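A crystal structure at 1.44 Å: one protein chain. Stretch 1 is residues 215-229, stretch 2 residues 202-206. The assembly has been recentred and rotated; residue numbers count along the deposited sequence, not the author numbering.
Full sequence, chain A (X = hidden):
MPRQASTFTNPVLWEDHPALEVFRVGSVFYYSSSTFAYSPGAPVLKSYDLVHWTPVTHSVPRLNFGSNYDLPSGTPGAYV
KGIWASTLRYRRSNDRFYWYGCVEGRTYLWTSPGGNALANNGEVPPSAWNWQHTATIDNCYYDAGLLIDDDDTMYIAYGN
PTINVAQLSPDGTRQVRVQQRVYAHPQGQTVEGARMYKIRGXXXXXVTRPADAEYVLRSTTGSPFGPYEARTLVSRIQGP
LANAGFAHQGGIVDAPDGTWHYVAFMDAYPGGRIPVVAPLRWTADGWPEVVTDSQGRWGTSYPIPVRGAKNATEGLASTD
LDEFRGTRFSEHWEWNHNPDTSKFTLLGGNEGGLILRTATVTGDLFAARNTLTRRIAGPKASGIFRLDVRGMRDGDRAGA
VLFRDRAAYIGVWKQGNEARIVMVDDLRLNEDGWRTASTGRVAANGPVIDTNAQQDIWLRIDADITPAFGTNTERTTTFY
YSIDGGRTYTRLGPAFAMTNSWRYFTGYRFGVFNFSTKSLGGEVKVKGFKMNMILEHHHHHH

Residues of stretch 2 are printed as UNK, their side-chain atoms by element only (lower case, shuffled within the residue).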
# COMPACT_ATOMS: atom_id res chain seq x y z
N TYR A 215 -7.28 -10.26 18.89
CA TYR A 215 -8.32 -10.43 19.89
C TYR A 215 -9.60 -9.79 19.42
O TYR A 215 -9.59 -8.82 18.67
CB TYR A 215 -7.89 -9.86 21.26
CG TYR A 215 -6.58 -10.43 21.79
CD1 TYR A 215 -6.30 -11.79 21.72
CD2 TYR A 215 -5.64 -9.59 22.36
CE1 TYR A 215 -5.10 -12.31 22.21
CE2 TYR A 215 -4.44 -10.09 22.86
CZ TYR A 215 -4.18 -11.45 22.79
OH TYR A 215 -3.00 -11.97 23.27
N VAL A 216 -10.71 -10.39 19.80
CA VAL A 216 -12.01 -9.76 19.59
C VAL A 216 -12.49 -9.23 20.92
O VAL A 216 -12.53 -9.96 21.91
CB VAL A 216 -13.04 -10.67 18.85
CG1 VAL A 216 -13.11 -12.08 19.43
CG2 VAL A 216 -14.42 -9.99 18.85
N LEU A 217 -12.79 -7.94 20.97
CA LEU A 217 -13.36 -7.34 22.19
C LEU A 217 -14.85 -7.08 21.98
O LEU A 217 -15.25 -6.70 20.89
CB LEU A 217 -12.68 -6.00 22.52
CG LEU A 217 -11.17 -5.92 22.34
CD1 LEU A 217 -10.70 -4.52 22.69
CD2 LEU A 217 -10.50 -6.98 23.16
N ARG A 218 -15.64 -7.25 23.04
CA ARG A 218 -17.09 -6.97 22.98
C ARG A 218 -17.49 -6.15 24.21
O ARG A 218 -17.05 -6.42 25.35
CB ARG A 218 -17.89 -8.27 22.92
CG ARG A 218 -19.39 -8.07 22.64
CD ARG A 218 -20.12 -9.40 22.57
NE ARG A 218 -20.29 -9.96 23.91
CZ ARG A 218 -20.81 -11.16 24.15
NH1 ARG A 218 -21.22 -11.91 23.12
NH2 ARG A 218 -20.95 -11.60 25.39
N SER A 219 -18.35 -5.17 23.98
CA SER A 219 -18.75 -4.26 25.06
C SER A 219 -19.61 -5.03 26.05
O SER A 219 -20.56 -5.72 25.66
CB SER A 219 -19.58 -3.11 24.51
OG SER A 219 -20.14 -2.38 25.59
N THR A 220 -19.28 -4.90 27.32
CA THR A 220 -19.99 -5.65 28.37
C THR A 220 -21.32 -4.97 28.76
O THR A 220 -22.20 -5.60 29.35
CB THR A 220 -19.11 -5.84 29.61
OG1 THR A 220 -18.81 -4.56 30.16
CG2 THR A 220 -17.79 -6.52 29.24
N THR A 221 -21.47 -3.70 28.39
CA THR A 221 -22.63 -2.88 28.78
C THR A 221 -23.59 -2.64 27.65
O THR A 221 -24.70 -2.14 27.85
CB THR A 221 -22.14 -1.48 29.20
OG1 THR A 221 -21.34 -0.91 28.13
CG2 THR A 221 -21.33 -1.57 30.52
N GLY A 222 -23.15 -2.97 26.45
CA GLY A 222 -23.91 -2.65 25.25
C GLY A 222 -23.75 -1.19 24.83
O GLY A 222 -24.40 -0.77 23.88
N SER A 223 -22.91 -0.43 25.54
CA SER A 223 -22.49 0.93 25.12
C SER A 223 -21.25 0.88 24.24
O SER A 223 -20.36 0.06 24.48
CB SER A 223 -22.11 1.77 26.35
OG SER A 223 -21.56 3.02 25.97
N PRO A 224 -21.14 1.80 23.26
CA PRO A 224 -19.91 1.89 22.49
C PRO A 224 -18.69 2.22 23.34
O PRO A 224 -17.57 1.90 22.96
CB PRO A 224 -20.18 3.05 21.50
CG PRO A 224 -21.36 3.78 22.05
CD PRO A 224 -22.17 2.74 22.79
N PHE A 225 -18.90 2.83 24.51
CA PHE A 225 -17.81 3.18 25.40
C PHE A 225 -17.40 2.01 26.29
O PHE A 225 -16.43 2.12 27.05
CB PHE A 225 -18.19 4.41 26.24
CG PHE A 225 -18.46 5.64 25.40
CD1 PHE A 225 -17.44 6.20 24.65
CD2 PHE A 225 -19.73 6.20 25.34
CE1 PHE A 225 -17.67 7.32 23.86
CE2 PHE A 225 -19.97 7.33 24.57
CZ PHE A 225 -18.94 7.88 23.82
N GLY A 226 -18.11 0.88 26.19
CA GLY A 226 -17.71 -0.31 26.93
C GLY A 226 -18.00 -0.21 28.42
O GLY A 226 -19.04 0.32 28.81
N PRO A 227 -17.10 -0.72 29.27
CA PRO A 227 -15.82 -1.38 28.99
C PRO A 227 -15.96 -2.64 28.15
O PRO A 227 -17.09 -3.15 27.97
CB PRO A 227 -15.26 -1.73 30.37
CG PRO A 227 -16.43 -1.64 31.30
CD PRO A 227 -17.37 -0.65 30.73
N TYR A 228 -14.84 -3.13 27.65
CA TYR A 228 -14.84 -4.29 26.77
C TYR A 228 -14.16 -5.46 27.41
O TYR A 228 -13.18 -5.29 28.13
CB TYR A 228 -14.12 -3.96 25.48
CG TYR A 228 -14.91 -3.04 24.56
CD1 TYR A 228 -14.99 -1.66 24.79
CD2 TYR A 228 -15.55 -3.56 23.44
CE1 TYR A 228 -15.71 -0.83 23.92
CE2 TYR A 228 -16.28 -2.74 22.57
CZ TYR A 228 -16.37 -1.38 22.82
OH TYR A 228 -17.07 -0.57 21.95
N GLU A 229 -14.65 -6.66 27.09
CA GLU A 229 -13.98 -7.91 27.45
C GLU A 229 -13.47 -8.60 26.18
O GLU A 229 -13.98 -8.32 25.09
CB GLU A 229 -14.91 -8.84 28.22
CG GLU A 229 -16.08 -9.37 27.40
CD GLU A 229 -16.96 -10.29 28.19
OE1 GLU A 229 -16.47 -10.88 29.16
OE2 GLU A 229 -18.16 -10.40 27.85
N UNK A 202 -24.74 -5.29 19.23
CA UNK A 202 -23.57 -5.26 20.10
C UNK A 202 -22.38 -4.53 19.49
O UNK A 202 -22.26 -4.45 18.27
c UNK A 202 -24.12 -7.41 21.33
o UNK A 202 -24.50 -6.89 22.38
n UNK A 202 -24.52 -8.61 20.95
c UNK A 202 -23.15 -6.70 20.41
N UNK A 203 -21.47 -4.05 20.33
CA UNK A 203 -20.26 -3.37 19.86
C UNK A 203 -19.05 -4.27 20.00
O UNK A 203 -18.82 -4.86 21.06
o UNK A 203 -24.35 1.56 19.72
c UNK A 203 -21.08 -0.14 19.32
c UNK A 203 -22.13 0.74 19.08
c UNK A 203 -23.26 0.71 19.92
c UNK A 203 -20.03 -2.06 20.61
c UNK A 203 -23.35 -0.22 20.95
c UNK A 203 -21.15 -1.07 20.38
c UNK A 203 -22.29 -1.08 21.18
N UNK A 204 -18.31 -4.38 18.92
CA UNK A 204 -17.09 -5.18 18.87
C UNK A 204 -15.93 -4.30 18.44
O UNK A 204 -16.05 -3.41 17.58
c UNK A 204 -20.30 -9.19 18.98
o UNK A 204 -21.31 -10.06 19.27
c UNK A 204 -17.98 -8.55 18.93
c UNK A 204 -19.64 -7.12 17.98
c UNK A 204 -17.24 -6.34 17.89
c UNK A 204 -18.31 -7.35 18.27
c UNK A 204 -18.96 -9.49 19.25
c UNK A 204 -20.62 -8.03 18.32
N UNK A 205 -14.76 -4.61 18.99
CA UNK A 205 -13.52 -3.99 18.53
C UNK A 205 -12.53 -5.12 18.30
O UNK A 205 -12.34 -5.96 19.17
c UNK A 205 -13.60 -0.93 20.96
c UNK A 205 -11.61 -2.42 19.03
c UNK A 205 -13.93 -1.81 19.78
c UNK A 205 -12.94 -2.96 19.54
N UNK A 206 -11.92 -5.16 17.12
CA UNK A 206 -10.83 -6.08 16.87
C UNK A 206 -9.52 -5.38 17.13
O UNK A 206 -9.32 -4.25 16.66
c UNK A 206 -12.81 -8.12 15.59
c UNK A 206 -11.07 -8.40 13.75
c UNK A 206 -10.87 -6.55 15.41
c UNK A 206 -11.34 -7.99 15.21
O HOH W 1 -22.26 -4.81 23.14

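Position 202 opens the strand. Its side chain has four atoms: two carbons, the second carrying one oxygen and one nitrogen. That is a short amide. Its nearest approach to stretch 1 is from CB to Arg-218 CG, 4.6 Å, so it makes no direct contact. A water links it instead. The residue is Asn-202. The water donates to Asn-202 OD1 (3.1 Å) and to Ser-219 O (3.2 Å), and accepts from the backbone N of position 203 (3.0 Å).

Position 203 has one carbon, then a six-carbon ring bearing one oxygen. This is a phenol. Its CA-to-CB bond points toward stretch 1. The CD atom of Pro-224 lies over one ring face, 4.0 Å from the centroid, a CH-pi contact. The residue is Tyr-203. Gly-222 O sits at the ring edge, 3.2 Å from Tyr-203 CE1. Tyr-203 OH is hydrogen-bonded elsewhere in the structure.

Position 204 again has one carbon and a six-carbon ring with one oxygen. The ring lies on the same sheet face as Val-216 and Arg-218. Arg-218 CG lies over one ring face, 4.0 Å from the centroid, a CH-pi contact. The residue is Tyr-204. Val-216 CG2 meets the ring edge, 3.8 Å from Tyr-204 CD2. Tyr-204 OH lies at the edge of the Arg-218 guanidinium.

Position 205 has four carbons, forked at the first, with one arm two carbons long. A beta-branched aliphatic chain fits. The end of the long arm lies over one face of the Tyr-228 ring. The residue is Ile-205. Its CD1 is 3.6 Å from the centroid of that ring. Ile-205 shares its sheet face with Leu-217, and its CB is 4.2 Å from Leu-217 CD1.

Position 206 has four carbons, forked at the second. One branch end packs against Val-216. The residue is Leu-206. Leu-206 CD1 is 4.1 Å from Val-216 CG2. Its chi1 of -107° lies between wells.

The contact is an antiparallel strand pairing. Leu-217 and Ile-205 form the hydrogen-bonded pair: Leu-217 N donates to Ile-205 O (2.7 Å), and Ile-205 N to Leu-217 O (2.9 Å). Ser-219 N donates to Tyr-203 O (3.0 Å). Val-216 with Leu-206 and Arg-218 with Tyr-204 are non-hydrogen-bonded pairs. After Ser-219 the chain turns, bringing Pro-224 and Tyr-228 against the side chains of Tyr-203 and Ile-205. Tyr-228 OH donates to Pro-224 O (2.7 Å), tying these two residues together. Backbone bonds thus set the register, and side-chain packing extends the contact beyond the paired strands.

Stretch 2 (202-206) NYYIL
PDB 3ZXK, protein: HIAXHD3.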